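PDB 3TU6: pseudoazurin (Blue copper protein) from Sinorhizobium meliloti, which binds a single copper ion and, like other small blue copper proteins of the cupredoxin family, probably carries electrons in the periplasm. Local coordinates for residues V24-P29 against A91-E96. Sequence-based numbering, arbitrary orientation.
Sequences VIRAQP and AIVVGE
Val93 O is gripped twice: Ala27 N reaches it at 2.8 Å, and a water appears to donate a second hydrogen bond to it. The same water accepts from Arg26 NE at 3.1 Å, lying in the guanidinium plane at its edge, so that side chain is tied through solvent to the backbone of the neighbouring strand. Arg26 reaches this place because its chain bends at chi2 and again at chi3, the latter (-61°) placing NE. That nitrogen comes to 3.5 Å from Val93 CB, the two side chains running side by side. Replacing Val93 with an alanine would probably leave the guanidinium freer to turn, since Val93 CG1 lies against its NE and NH1, and would take away the CG2 contact with Val24 CG1. Val93 also touches Ile123 of helix 112-125.

Around this site the strands pair in parallel, the axes of segments 24-27 and 91-94 approaching to 4.7 Å. Ile25 bonds in both directions, giving its N-H to Ala91 O and accepting from Val93 N, and Gly95 N closes the ladder on Ala27 O at 2.9 Å. On the face of Ile25 and Ala27, the CG2 methyls of Ile25 and Ile92 meet at 4.2 Å. Farther along, Val94 CG1, anti to its backbone N, packs 3.4 Å from Pro29 N just past the strand end. This parallel pairing within the cupredoxin beta barrel joins strand 19-27 to strand 89-94, which follows copper ligand Met88. Its chemistry implies a division of labour: backbone bonds fix the register, apolar side chains pack on both faces, and beside Val93 a water links exposed Arg26 to a carbonyl.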
ATOM      1  N   VAL A  24      -1.991   6.305  -1.182  1.00 21.44           N
ATOM      2  CA  VAL A  24      -0.574   6.554  -1.438  1.00 22.35           C
ATOM      3  C   VAL A  24       0.040   7.408  -0.328  1.00 23.59           C
ATOM      4  O   VAL A  24      -0.236   8.606  -0.239  1.00 24.34           O
ATOM      5  CB  VAL A  24      -0.372   7.269  -2.793  1.00 22.99           C
ATOM      6  CG1 VAL A  24       1.106   7.539  -3.048  1.00 19.50           C
ATOM      7  CG2 VAL A  24      -0.966   6.441  -3.920  1.00 25.78           C
ATOM      8  N   ILE A  25       0.861   6.780   0.514  1.00 23.89           N
ATOM      9  CA  ILE A  25       1.636   7.482   1.540  1.00 22.04           C
ATOM     10  C   ILE A  25       2.973   7.925   0.951  1.00 23.12           C
ATOM     11  O   ILE A  25       3.655   7.134   0.300  1.00 20.87           O
ATOM     12  CB  ILE A  25       1.919   6.576   2.764  1.00 22.88           C
ATOM     13  CG1 ILE A  25       0.641   6.340   3.576  1.00 21.26           C
ATOM     14  CG2 ILE A  25       2.993   7.188   3.659  1.00 21.65           C
ATOM     15  CD1 ILE A  25       0.172   7.550   4.358  1.00 24.60           C
ATOM     16  N   ARG A  26       3.338   9.188   1.178  1.00 22.26           N
ATOM     17  CA  ARG A  26       4.639   9.708   0.758  1.00 22.93           C
ATOM     18  C   ARG A  26       5.522   9.916   1.983  1.00 23.09           C
ATOM     19  O   ARG A  26       5.359  10.888   2.722  1.00 23.70           O
ATOM     20  CB  ARG A  26       4.479  11.016  -0.025  1.00 21.55           C
ATOM     21  CG  ARG A  26       3.572  10.920  -1.251  1.00 24.23           C
ATOM     22  CD  ARG A  26       4.031   9.855  -2.246  1.00 18.71           C
ATOM     23  NE  ARG A  26       5.368  10.120  -2.781  1.00 31.16           N
ATOM     24  CZ  ARG A  26       5.630  10.695  -3.958  1.00 28.82           C
ATOM     25  NH1 ARG A  26       6.891  10.877  -4.331  1.00 28.49           N
ATOM     26  NH2 ARG A  26       4.652  11.091  -4.769  1.00 25.33           N
ATOM     27  N   ALA A  27       6.452   8.987   2.190  1.00 23.59           N
ATOM     28  CA  ALA A  27       7.321   8.992   3.362  1.00 23.52           C
ATOM     29  C   ALA A  27       8.782   9.157   2.965  1.00 23.79           C
ATOM     30  O   ALA A  27       9.124   9.141   1.782  1.00 22.94           O
ATOM     31  CB  ALA A  27       7.137   7.704   4.146  1.00 23.97           C
ATOM     32  N   GLN A  28       9.633   9.323   3.973  1.00 25.84           N
ATOM     33  CA  GLN A  28      11.079   9.367   3.789  1.00 26.63           C
ATOM     34  C   GLN A  28      11.699   8.127   4.426  1.00 24.41           C
ATOM     35  O   GLN A  28      11.080   7.508   5.297  1.00 23.68           O
ATOM     36  CB  GLN A  28      11.660  10.630   4.427  1.00 27.82           C
ATOM     37  CG  GLN A  28      11.151  11.928   3.813  1.00 29.10           C
ATOM     38  CD  GLN A  28      11.488  12.052   2.338  1.00 30.35           C
ATOM     39  OE1 GLN A  28      12.600  11.737   1.913  1.00 41.14           O
ATOM     40  NE2 GLN A  28      10.526  12.513   1.549  1.00 43.11           N
ATOM     41  N   PRO A  29      12.918   7.753   3.993  1.00 23.48           N
ATOM     42  CA  PRO A  29      13.626   6.618   4.585  1.00 23.04           C
ATOM     43  C   PRO A  29      13.714   6.698   6.113  1.00 22.80           C
ATOM     44  O   PRO A  29      14.162   7.709   6.656  1.00 21.99           O
ATOM     45  CB  PRO A  29      15.018   6.716   3.957  1.00 25.78           C
ATOM     46  CG  PRO A  29      14.780   7.340   2.636  1.00 25.46           C
ATOM     47  CD  PRO A  29      13.649   8.307   2.836  1.00 25.07           C
ATOM     48  N   ALA A  91      -0.178   1.906  -1.686  1.00 16.50           N
ATOM     49  CA  ALA A  91       1.239   2.118  -1.944  1.00 17.74           C
ATOM     50  C   ALA A  91       1.877   2.970  -0.855  1.00 19.32           C
ATOM     51  O   ALA A  91       1.235   3.857  -0.289  1.00 20.13           O
ATOM     52  CB  ALA A  91       1.430   2.776  -3.301  1.00 16.52           C
ATOM     53  N   ILE A  92       3.140   2.677  -0.558  1.00 21.49           N
ATOM     54  CA  ILE A  92       3.964   3.536   0.282  1.00 22.67           C
ATOM     55  C   ILE A  92       5.209   3.888  -0.517  1.00 21.70           C
ATOM     56  O   ILE A  92       5.995   3.006  -0.862  1.00 21.84           O
ATOM     57  CB  ILE A  92       4.388   2.851   1.599  1.00 21.05           C
ATOM     58  CG1 ILE A  92       3.169   2.318   2.352  1.00 25.59           C
ATOM     59  CG2 ILE A  92       5.167   3.828   2.471  1.00 22.04           C
ATOM     60  CD1 ILE A  92       3.515   1.627   3.656  1.00 22.93           C
ATOM     61  N   VAL A  93       5.369   5.172  -0.827  1.00 21.78           N
ATOM     62  CA  VAL A  93       6.543   5.655  -1.547  1.00 22.91           C
ATOM     63  C   VAL A  93       7.532   6.227  -0.536  1.00 24.25           C
ATOM     64  O   VAL A  93       7.209   7.168   0.194  1.00 24.64           O
ATOM     65  CB  VAL A  93       6.167   6.730  -2.585  1.00 22.81           C
ATOM     66  CG1 VAL A  93       7.384   7.136  -3.400  1.00 22.37           C
ATOM     67  CG2 VAL A  93       5.055   6.219  -3.499  1.00 22.06           C
ATOM     68  N   VAL A  94       8.728   5.642  -0.493  1.00 24.87           N
ATOM     69  CA  VAL A  94       9.767   6.038   0.453  1.00 25.99           C
ATOM     70  C   VAL A  94      10.899   6.718  -0.308  1.00 27.92           C
ATOM     71  O   VAL A  94      11.571   6.085  -1.122  1.00 27.69           O
ATOM     72  CB  VAL A  94      10.318   4.819   1.216  1.00 26.76           C
ATOM     73  CG1 VAL A  94      11.294   5.262   2.297  1.00 22.44           C
ATOM     74  CG2 VAL A  94       9.179   4.011   1.821  1.00 27.34           C
ATOM     75  N   GLY A  95      11.104   8.007  -0.047  1.00 31.48           N
ATOM     76  CA  GLY A  95      12.087   8.791  -0.789  1.00 34.20           C
ATOM     77  C   GLY A  95      11.686   8.895  -2.250  1.00 37.29           C
ATOM     78  O   GLY A  95      10.541   9.229  -2.557  1.00 37.00           O
ATOM     79  N   GLU A  96      12.623   8.592  -3.146  1.00 41.73           N
ATOM     80  CA  GLU A  96      12.352   8.589  -4.584  1.00 45.09           C
ATOM     81  C   GLU A  96      11.924   7.197  -5.051  1.00 45.38           C
ATOM     82  O   GLU A  96      12.504   6.196  -4.622  1.00 46.06           O
ATOM     83  CB  GLU A  96      13.589   9.031  -5.365  1.00 47.73           C
ATOM     84  CG  GLU A  96      14.012  10.468  -5.092  1.00 52.66           C
ATOM     85  CD  GLU A  96      15.175  10.918  -5.961  1.00 60.08           C
ATOM     86  OE1 GLU A  96      15.718  10.087  -6.722  1.00 62.43           O
ATOM     87  OE2 GLU A  96      15.548  12.107  -5.880  1.00 65.97           O
TER
HETATM   88  O   HOH W   1       7.836   9.742  -0.880  1.00 22.51           O